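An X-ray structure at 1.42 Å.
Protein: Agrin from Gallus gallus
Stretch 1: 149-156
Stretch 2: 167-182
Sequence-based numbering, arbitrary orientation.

Stretch 1, residues 149-156: ALWLGGME
Stretch 2 167-182: AYSTGFIGCIRDVIVD

The two stretches of this agrin chain pack through a small row of aliphatic side chains between two facing, nearly antiparallel strands, closed at one end by a single backbone hydrogen bond. Strand 149-152 and the strand that carries Ile176, Val179 and Val181 run at 159° to each other, and their axes come no closer than 11.4 Å, a spacing that side chains rather than backbone pairing must fill. The CA atoms of Leu150 and Val181 lie 9.5 Å apart.

Leu150 (-141/131) and Leu152 (-121/134) are extended, and the strand's alternation points both CA-to-CB bonds toward the second stretch, while Trp151 between them is out of its reach. Both leucines adopt chi1 t and chi2 p. Leu150 CD2 meets Val181 CG2 at 3.7 Å, with Val181 at chi1 t. Leu152 meets two partners: its CG lies 3.8 Å from Ile176 CD1, and its CD2 lies 4.3 Å from Val179 CG2. Ile176 is extended (chi1 m, chi2 t), which carries its CD1 to the leucine; Val179 is chi1 t. The branched, apolar residues suit this packing, and Leu150, Leu152, Ile176 and Val179 are buried.

Beyond Leu152 the chains converge, bringing the CA atoms of Gly153 and Phe172 to 4.8 Å. Phe172 N donates to Gly153 O at 2.9 Å with an angle of 161° at the hydrogen, and Gly171 CA sits 3.6 Å from Gly153 O. Gly153 has phi/psi 81/-6, a positive phi that favours glycine. Phe172 (-68/135, chi1 t, chi2 -114°) directs its CA-to-CB bond toward the first stretch, but its ring leads away. Farther along, Met155 (chi1 t, chi2 148°, between wells, chi3 p) brings CE within 4.1 Å of Tyr168 O, at the 3-10 segment 167-169. In all, 344 Å² is buried, both sides summed.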

# COMPACT_ATOMS: atom_id res chain seq x y z
N ALA A 149 4.24 -2.24 10.71
CA ALA A 149 3.19 -1.24 10.57
C ALA A 149 2.71 -1.14 9.12
O ALA A 149 3.51 -1.21 8.19
CB ALA A 149 3.66 0.12 11.05
N LEU A 150 1.41 -0.96 8.95
CA LEU A 150 0.81 -0.82 7.64
C LEU A 150 -0.29 0.24 7.70
O LEU A 150 -1.13 0.21 8.60
CB LEU A 150 0.23 -2.16 7.18
CG LEU A 150 -0.62 -2.15 5.91
CD1 LEU A 150 0.24 -1.83 4.72
CD2 LEU A 150 -1.31 -3.49 5.73
N TRP A 151 -0.27 1.17 6.76
CA TRP A 151 -1.28 2.22 6.71
C TRP A 151 -2.02 2.15 5.38
O TRP A 151 -1.41 1.93 4.34
CB TRP A 151 -0.65 3.60 6.88
CG TRP A 151 -0.09 3.85 8.25
CD1 TRP A 151 1.19 3.61 8.66
CD2 TRP A 151 -0.78 4.38 9.38
NE1 TRP A 151 1.34 3.96 9.98
CE2 TRP A 151 0.14 4.43 10.45
CE3 TRP A 151 -2.08 4.81 9.61
CZ2 TRP A 151 -0.20 4.90 11.71
CZ3 TRP A 151 -2.42 5.28 10.86
CH2 TRP A 151 -1.48 5.32 11.90
N LEU A 152 -3.33 2.33 5.43
CA LEU A 152 -4.16 2.28 4.23
C LEU A 152 -4.87 3.61 4.05
O LEU A 152 -5.41 4.17 5.00
CB LEU A 152 -5.17 1.15 4.39
CG LEU A 152 -5.99 0.70 3.18
CD1 LEU A 152 -5.10 0.09 2.12
CD2 LEU A 152 -7.03 -0.31 3.65
N GLY A 153 -4.86 4.13 2.82
CA GLY A 153 -5.55 5.35 2.46
C GLY A 153 -4.84 6.64 2.82
O GLY A 153 -5.29 7.73 2.48
N GLY A 154 -3.71 6.52 3.51
CA GLY A 154 -3.01 7.69 3.98
C GLY A 154 -1.98 7.26 4.99
O GLY A 154 -1.74 6.06 5.18
N MET A 155 -1.37 8.24 5.64
CA MET A 155 -0.26 7.99 6.53
C MET A 155 -0.27 8.96 7.69
O MET A 155 -0.66 10.11 7.54
CB MET A 155 1.00 8.23 5.72
CG MET A 155 2.22 7.58 6.23
SD MET A 155 3.18 7.21 4.81
CE MET A 155 3.80 8.81 4.34
N GLU A 156 0.18 8.50 8.85
CA GLU A 156 0.26 9.36 10.01
C GLU A 156 1.42 10.34 9.84
O GLU A 156 1.24 11.55 9.90
CB GLU A 156 0.47 8.55 11.29
CG GLU A 156 0.74 9.41 12.51
CD GLU A 156 1.11 8.61 13.73
OE1 GLU A 156 0.23 7.93 14.29
OE2 GLU A 156 2.29 8.68 14.15
N ALA A 167 1.77 12.91 -4.41
CA ALA A 167 0.75 11.88 -4.20
C ALA A 167 0.92 11.15 -2.88
O ALA A 167 -0.05 10.75 -2.24
CB ALA A 167 0.78 10.88 -5.35
N TYR A 168 2.17 10.98 -2.46
CA TYR A 168 2.45 10.25 -1.23
C TYR A 168 2.02 11.00 0.04
O TYR A 168 1.88 10.39 1.10
CB TYR A 168 3.93 9.85 -1.18
CG TYR A 168 4.24 8.83 -2.24
CD1 TYR A 168 4.54 9.22 -3.54
CD2 TYR A 168 4.19 7.47 -1.96
CE1 TYR A 168 4.81 8.28 -4.52
CE2 TYR A 168 4.44 6.53 -2.93
CZ TYR A 168 4.76 6.94 -4.22
OH TYR A 168 5.01 6.00 -5.19
N SER A 169 1.77 12.30 -0.08
CA SER A 169 1.30 13.11 1.05
C SER A 169 -0.18 13.45 0.89
O SER A 169 -0.73 14.26 1.62
CB SER A 169 2.09 14.41 1.15
OG SER A 169 3.48 14.16 1.26
N THR A 170 -0.80 12.81 -0.10
CA THR A 170 -2.19 13.06 -0.43
C THR A 170 -3.06 11.90 0.01
O THR A 170 -2.85 10.77 -0.40
CB THR A 170 -2.32 13.24 -1.95
OG1 THR A 170 -1.46 14.31 -2.39
CG2 THR A 170 -3.72 13.68 -2.33
N GLY A 171 -4.05 12.17 0.85
CA GLY A 171 -4.95 11.13 1.30
C GLY A 171 -5.76 10.57 0.15
O GLY A 171 -6.21 11.31 -0.71
N PHE A 172 -5.92 9.26 0.14
CA PHE A 172 -6.70 8.59 -0.90
C PHE A 172 -8.17 8.96 -0.77
O PHE A 172 -8.73 8.97 0.32
CB PHE A 172 -6.56 7.08 -0.76
CG PHE A 172 -7.41 6.30 -1.71
CD1 PHE A 172 -8.44 5.50 -1.24
CD2 PHE A 172 -7.18 6.34 -3.07
CE1 PHE A 172 -9.23 4.77 -2.10
CE2 PHE A 172 -7.97 5.61 -3.95
CZ PHE A 172 -8.99 4.82 -3.46
N ILE A 173 -8.80 9.26 -1.90
CA ILE A 173 -10.25 9.48 -1.93
C ILE A 173 -10.82 8.41 -2.85
O ILE A 173 -10.49 8.35 -4.03
CB ILE A 173 -10.62 10.88 -2.44
CG1 ILE A 173 -10.06 11.94 -1.50
CG2 ILE A 173 -12.15 10.99 -2.56
CD1 ILE A 173 -10.26 13.37 -1.97
N GLY A 174 -11.67 7.55 -2.29
CA GLY A 174 -12.25 6.47 -3.06
C GLY A 174 -12.65 5.34 -2.14
O GLY A 174 -12.85 5.54 -0.94
N CYS A 175 -12.77 4.14 -2.69
CA CYS A 175 -13.15 2.98 -1.90
C CYS A 175 -12.17 1.85 -2.06
O CYS A 175 -11.53 1.72 -3.11
CB CYS A 175 -14.52 2.49 -2.33
SG CYS A 175 -15.83 3.71 -2.10
N ILE A 176 -12.05 1.04 -1.01
CA ILE A 176 -11.16 -0.12 -1.02
C ILE A 176 -11.90 -1.33 -0.47
O ILE A 176 -12.70 -1.22 0.45
CB ILE A 176 -9.91 0.16 -0.17
CG1 ILE A 176 -9.19 1.41 -0.69
CG2 ILE A 176 -8.99 -1.06 -0.18
CD1 ILE A 176 -7.98 1.80 0.11
N ARG A 177 -11.61 -2.49 -1.04
CA ARG A 177 -12.18 -3.74 -0.55
C ARG A 177 -11.21 -4.89 -0.81
O ARG A 177 -10.29 -4.78 -1.62
CB ARG A 177 -13.51 -4.04 -1.23
CG ARG A 177 -13.39 -4.51 -2.67
CD ARG A 177 -14.71 -4.56 -3.43
NE ARG A 177 -14.52 -5.09 -4.78
CZ ARG A 177 -15.46 -5.10 -5.72
NH1 ARG A 177 -15.18 -5.61 -6.91
NH2 ARG A 177 -16.67 -4.62 -5.47
N ASP A 178 -11.43 -5.98 -0.09
CA ASP A 178 -10.69 -7.23 -0.29
C ASP A 178 -9.18 -7.06 -0.31
O ASP A 178 -8.49 -7.41 -1.28
CB ASP A 178 -11.17 -7.91 -1.57
CG ASP A 178 -12.61 -8.37 -1.47
OD1 ASP A 178 -13.27 -8.51 -2.51
OD2 ASP A 178 -13.15 -8.62 -0.37
N VAL A 179 -8.65 -6.51 0.78
CA VAL A 179 -7.23 -6.29 0.92
C VAL A 179 -6.56 -7.54 1.50
O VAL A 179 -6.92 -8.00 2.58
CB VAL A 179 -6.93 -5.08 1.82
CG1 VAL A 179 -5.43 -4.84 1.92
CG2 VAL A 179 -7.63 -3.83 1.30
N ILE A 180 -5.61 -8.09 0.75
CA ILE A 180 -4.87 -9.27 1.16
C ILE A 180 -3.41 -8.88 1.31
O ILE A 180 -2.77 -8.45 0.35
CB ILE A 180 -4.99 -10.40 0.13
CG1 ILE A 180 -6.44 -10.56 -0.36
CG2 ILE A 180 -4.45 -11.71 0.71
CD1 ILE A 180 -7.44 -10.92 0.70
N VAL A 181 -2.88 -9.03 2.52
CA VAL A 181 -1.50 -8.70 2.81
C VAL A 181 -0.78 -9.97 3.23
O VAL A 181 -1.16 -10.60 4.21
CB VAL A 181 -1.40 -7.66 3.94
CG1 VAL A 181 0.06 -7.32 4.22
CG2 VAL A 181 -2.19 -6.41 3.58
N ASP A 182 0.24 -10.36 2.48
CA ASP A 182 1.04 -11.53 2.81
C ASP A 182 0.17 -12.75 3.13
O ASP A 182 0.33 -13.40 4.16
CB ASP A 182 1.97 -11.19 3.97
CG ASP A 182 3.00 -10.16 3.59
OD1 ASP A 182 3.40 -9.36 4.46
OD2 ASP A 182 3.45 -10.07 2.42